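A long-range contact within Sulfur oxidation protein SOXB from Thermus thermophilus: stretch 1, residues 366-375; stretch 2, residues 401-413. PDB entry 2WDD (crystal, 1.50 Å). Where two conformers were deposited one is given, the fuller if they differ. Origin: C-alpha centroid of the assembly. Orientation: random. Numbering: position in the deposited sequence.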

# COMPACT_ATOMS: atom_id res chain seq x y z
N VAL A 366 6.25 -20.69 -14.48
CA VAL A 366 5.36 -19.89 -15.32
C VAL A 366 3.94 -19.95 -14.76
O VAL A 366 3.44 -21.02 -14.41
CB VAL A 366 5.39 -20.37 -16.78
CG1 VAL A 366 4.26 -19.71 -17.59
CG2 VAL A 366 6.75 -20.06 -17.39
N SER A 367 3.30 -18.79 -14.66
CA SER A 367 1.91 -18.76 -14.22
C SER A 367 1.01 -18.77 -15.44
O SER A 367 1.13 -17.92 -16.33
CB SER A 367 1.61 -17.50 -13.40
OG SER A 367 0.29 -17.57 -12.92
N GLU A 368 0.10 -19.73 -15.49
CA GLU A 368 -0.80 -19.83 -16.63
C GLU A 368 -1.94 -18.82 -16.60
O GLU A 368 -2.52 -18.49 -17.63
CB GLU A 368 -1.31 -21.26 -16.76
CG GLU A 368 -0.17 -22.22 -17.07
CD GLU A 368 -0.65 -23.60 -17.43
OE1 GLU A 368 -1.87 -23.84 -17.39
OE2 GLU A 368 0.21 -24.45 -17.75
N THR A 369 -2.24 -18.31 -15.41
CA THR A 369 -3.33 -17.36 -15.27
C THR A 369 -2.93 -16.19 -14.38
O THR A 369 -1.86 -16.17 -13.80
CB THR A 369 -4.60 -18.04 -14.74
OG1 THR A 369 -4.35 -18.55 -13.43
CG2 THR A 369 -5.01 -19.21 -15.65
N LEU A 370 -3.82 -15.20 -14.29
CA LEU A 370 -3.56 -13.99 -13.53
C LEU A 370 -3.40 -14.24 -12.04
O LEU A 370 -4.29 -14.79 -11.40
CB LEU A 370 -4.76 -13.05 -13.69
CG LEU A 370 -4.59 -11.64 -13.10
CD1 LEU A 370 -3.54 -10.88 -13.89
CD2 LEU A 370 -5.94 -10.91 -13.12
N LEU A 371 -2.28 -13.77 -11.48
CA LEU A 371 -2.05 -13.85 -10.04
C LEU A 371 -2.12 -12.41 -9.51
O LEU A 371 -1.30 -11.56 -9.87
CB LEU A 371 -0.66 -14.45 -9.74
CG LEU A 371 -0.51 -15.92 -10.12
CD1 LEU A 371 0.94 -16.38 -9.91
CD2 LEU A 371 -1.48 -16.78 -9.27
N TYR A 372 -3.15 -12.14 -8.71
CA TYR A 372 -3.33 -10.80 -8.14
C TYR A 372 -3.38 -10.95 -6.62
O TYR A 372 -3.68 -12.02 -6.10
CB TYR A 372 -4.60 -10.11 -8.67
CG TYR A 372 -5.89 -10.86 -8.36
CD1 TYR A 372 -6.64 -10.55 -7.23
CD2 TYR A 372 -6.35 -11.87 -9.20
CE1 TYR A 372 -7.84 -11.19 -6.98
CE2 TYR A 372 -7.53 -12.53 -8.94
CZ TYR A 372 -8.26 -12.22 -7.81
OH TYR A 372 -9.45 -12.86 -7.54
N LYS A 373 -3.08 -9.85 -5.93
CA LYS A 373 -3.00 -9.85 -4.48
C LYS A 373 -4.09 -9.08 -3.75
O LYS A 373 -4.58 -9.52 -2.71
CB LYS A 373 -1.65 -9.26 -4.06
CG LYS A 373 -1.54 -8.93 -2.57
CD LYS A 373 -1.27 -10.21 -1.77
CE LYS A 373 -1.30 -9.97 -0.26
NZ LYS A 373 -0.66 -11.12 0.46
N ARG A 374 -4.44 -7.90 -4.25
CA ARG A 374 -5.38 -7.04 -3.54
C ARG A 374 -6.85 -7.43 -3.64
O ARG A 374 -7.35 -7.73 -4.72
CB ARG A 374 -5.19 -5.58 -3.94
CG ARG A 374 -3.84 -5.00 -3.55
CD ARG A 374 -4.01 -3.63 -2.90
NE ARG A 374 -5.09 -3.63 -1.91
CZ ARG A 374 -5.96 -2.63 -1.76
NH1 ARG A 374 -6.90 -2.72 -0.83
NH2 ARG A 374 -5.87 -1.54 -2.50
N ASP A 375 -7.52 -7.42 -2.48
CA ASP A 375 -8.94 -7.73 -2.38
C ASP A 375 -9.31 -7.72 -0.90
O ASP A 375 -8.47 -8.02 -0.06
CB ASP A 375 -9.27 -9.11 -2.95
CG ASP A 375 -10.77 -9.38 -3.01
OD1 ASP A 375 -11.42 -8.70 -3.83
OD2 ASP A 375 -11.31 -10.17 -2.20
N SER A 401 -2.69 -16.15 5.33
CA SER A 401 -1.83 -15.24 4.56
C SER A 401 -2.19 -13.81 4.92
O SER A 401 -3.37 -13.47 5.05
CB SER A 401 -2.04 -15.45 3.06
OG SER A 401 -1.44 -16.66 2.62
N PRO A 402 -1.17 -12.95 5.07
CA PRO A 402 -1.38 -11.55 5.46
C PRO A 402 -1.97 -10.74 4.32
O PRO A 402 -1.45 -10.72 3.20
CB PRO A 402 0.04 -11.07 5.79
CG PRO A 402 0.92 -11.90 4.88
CD PRO A 402 0.24 -13.25 4.77
N ALA A 403 -3.04 -10.01 4.64
CA ALA A 403 -3.73 -9.21 3.65
C ALA A 403 -3.13 -7.82 3.48
O ALA A 403 -3.85 -6.82 3.56
CB ALA A 403 -5.21 -9.12 4.00
N VAL A 404 -1.83 -7.77 3.22
CA VAL A 404 -1.17 -6.49 2.98
C VAL A 404 -1.63 -5.95 1.63
O VAL A 404 -2.08 -6.70 0.76
CB VAL A 404 0.36 -6.61 3.03
CG1 VAL A 404 0.83 -6.95 4.44
CG2 VAL A 404 0.90 -7.61 1.99
N ARG A 405 -1.51 -4.64 1.46
CA ARG A 405 -1.93 -4.04 0.19
C ARG A 405 -0.79 -3.86 -0.80
O ARG A 405 -1.01 -3.43 -1.92
CB ARG A 405 -2.74 -2.76 0.39
CG ARG A 405 -4.18 -3.06 0.83
CD ARG A 405 -5.05 -1.82 1.00
NE ARG A 405 -6.38 -2.21 1.46
CZ ARG A 405 -7.42 -1.40 1.52
NH1 ARG A 405 -8.59 -1.86 1.95
NH2 ARG A 405 -7.30 -0.13 1.16
N TRP A 406 0.43 -4.23 -0.40
CA TRP A 406 1.56 -4.18 -1.33
C TRP A 406 1.72 -5.54 -2.05
O TRP A 406 1.21 -6.57 -1.60
CB TRP A 406 2.86 -3.79 -0.64
CG TRP A 406 3.15 -4.45 0.69
CD1 TRP A 406 2.83 -3.95 1.93
CD2 TRP A 406 4.01 -5.58 0.92
NE1 TRP A 406 3.38 -4.73 2.91
CE2 TRP A 406 4.12 -5.73 2.33
CE3 TRP A 406 4.68 -6.47 0.09
CZ2 TRP A 406 4.86 -6.77 2.91
CZ3 TRP A 406 5.41 -7.50 0.66
CH2 TRP A 406 5.50 -7.63 2.06
N GLY A 407 2.40 -5.52 -3.19
CA GLY A 407 2.54 -6.73 -3.98
C GLY A 407 2.70 -6.37 -5.45
O GLY A 407 3.14 -5.28 -5.80
N THR A 408 2.33 -7.31 -6.31
CA THR A 408 2.48 -7.13 -7.75
C THR A 408 1.46 -8.04 -8.41
O THR A 408 0.75 -8.78 -7.72
CB THR A 408 3.95 -7.40 -8.16
OG1 THR A 408 4.19 -6.95 -9.49
CG2 THR A 408 4.26 -8.89 -8.06
N THR A 409 1.37 -7.99 -9.73
CA THR A 409 0.40 -8.81 -10.44
C THR A 409 1.11 -9.57 -11.56
O THR A 409 1.82 -8.96 -12.35
CB THR A 409 -0.73 -7.92 -11.02
OG1 THR A 409 -1.33 -7.14 -9.98
CG2 THR A 409 -1.79 -8.76 -11.70
N ILE A 410 0.92 -10.88 -11.62
CA ILE A 410 1.54 -11.72 -12.66
C ILE A 410 0.52 -12.01 -13.74
O ILE A 410 -0.57 -12.50 -13.46
CB ILE A 410 2.06 -13.04 -12.06
CG1 ILE A 410 2.89 -12.77 -10.81
CG2 ILE A 410 2.86 -13.83 -13.09
CD1 ILE A 410 4.07 -11.90 -11.09
N LEU A 411 0.87 -11.73 -14.99
CA LEU A 411 -0.05 -11.94 -16.10
C LEU A 411 -0.05 -13.39 -16.55
O LEU A 411 0.92 -14.12 -16.33
CB LEU A 411 0.34 -11.06 -17.28
CG LEU A 411 0.34 -9.54 -17.07
CD1 LEU A 411 0.67 -8.85 -18.41
CD2 LEU A 411 -1.02 -9.10 -16.55
N PRO A 412 -1.10 -13.80 -17.26
CA PRO A 412 -1.10 -15.17 -17.78
C PRO A 412 0.11 -15.37 -18.70
O PRO A 412 0.42 -14.51 -19.53
CB PRO A 412 -2.39 -15.23 -18.60
CG PRO A 412 -3.28 -14.19 -17.98
CD PRO A 412 -2.36 -13.09 -17.55
N GLY A 413 0.79 -16.49 -18.53
CA GLY A 413 1.96 -16.82 -19.33
C GLY A 413 3.25 -16.18 -18.85
O GLY A 413 4.32 -16.44 -19.41
O HOH W 1 -1.83 -7.93 -7.51

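The two stretches run antiparallel, with Thr-369 set against Pro-412 and Arg-374 against Arg-405, and they bury 802 Å² between them. Regular pairing is confined to a single bridge. Leu-371 N donates to Ile-410 O and Ile-410 N to Leu-371 O, both at 2.9 Å and both close to straight. The same two carbonyls also receive CA-H contacts, Leu-370 CA to Ile-410 O and Thr-409 CA to Leu-371 O, each 3.3 Å. Further along, Gly-413 N reaches Ser-367 O at 2.6 Å, a short bond with a bent angle of 139°. Gly-413 makes it with a phi of 83°, a conformation that favours glycine.

Leu-371 (m, t) and Ile-410 (m, m) lie side by side, CB to CB 3.8 Å, closer than is usual for a hydrogen-bonded antiparallel pair. Leu-370 starts sideways, but its t, p rotamer brings its end nearer to stretch 2: CD1 lies 3.5 Å from Thr-409 CG2, 4.1 Å from Leu-411 CD2 and 4.4 Å from Pro-412 CD. The m rotamer of Thr-409 gives its two branches different partners, the methyl meeting Leu-370 while OG1 lies 2.6 Å from the water oxygen. Ser-367 (t) turns its hydroxyl back on its own stretch, OG donating to Thr-369 O at 2.7 Å, while its CB rests 3.9 Å from Ile-410 CG2.

Beyond the bridge the backbones separate, and water 1 fills in for direct pairing: its oxygen accepts from Lys-373 N at 2.8 Å and donates to Thr-408 O at 2.7 Å. The Lys-373 side chain then spans the wider gap. It points toward stretch 2 and, apart from a p turn at chi2 (79°), is extended, which carries NZ to Pro-402 O at 2.9 Å. On the way CG passes 3.8 Å from Trp-406 O and CE lies 3.9 Å from Val-404 CG2. Gly-407 leaves room for this chain, since an ideal CB there would sit a tight 3.4 Å from Lys-373 CG; its own backbone angles independently call for glycine.

At the far end, the guanidinium of Arg-374 lies flat on Arg-405, centres 3.8 Å apart and planes inclined by 28°. Arg-405 is extended beyond chi1, whereas Arg-374 bends, with chi2 between wells at -133° and chi3 at 45°. Arg-374 NH1 and Arg-405 NE are only 2.4 Å apart; both are donors of like charge, so this is no hydrogen bond. Both arginines were deposited in two conformers, and the short distance belongs to the pair given here.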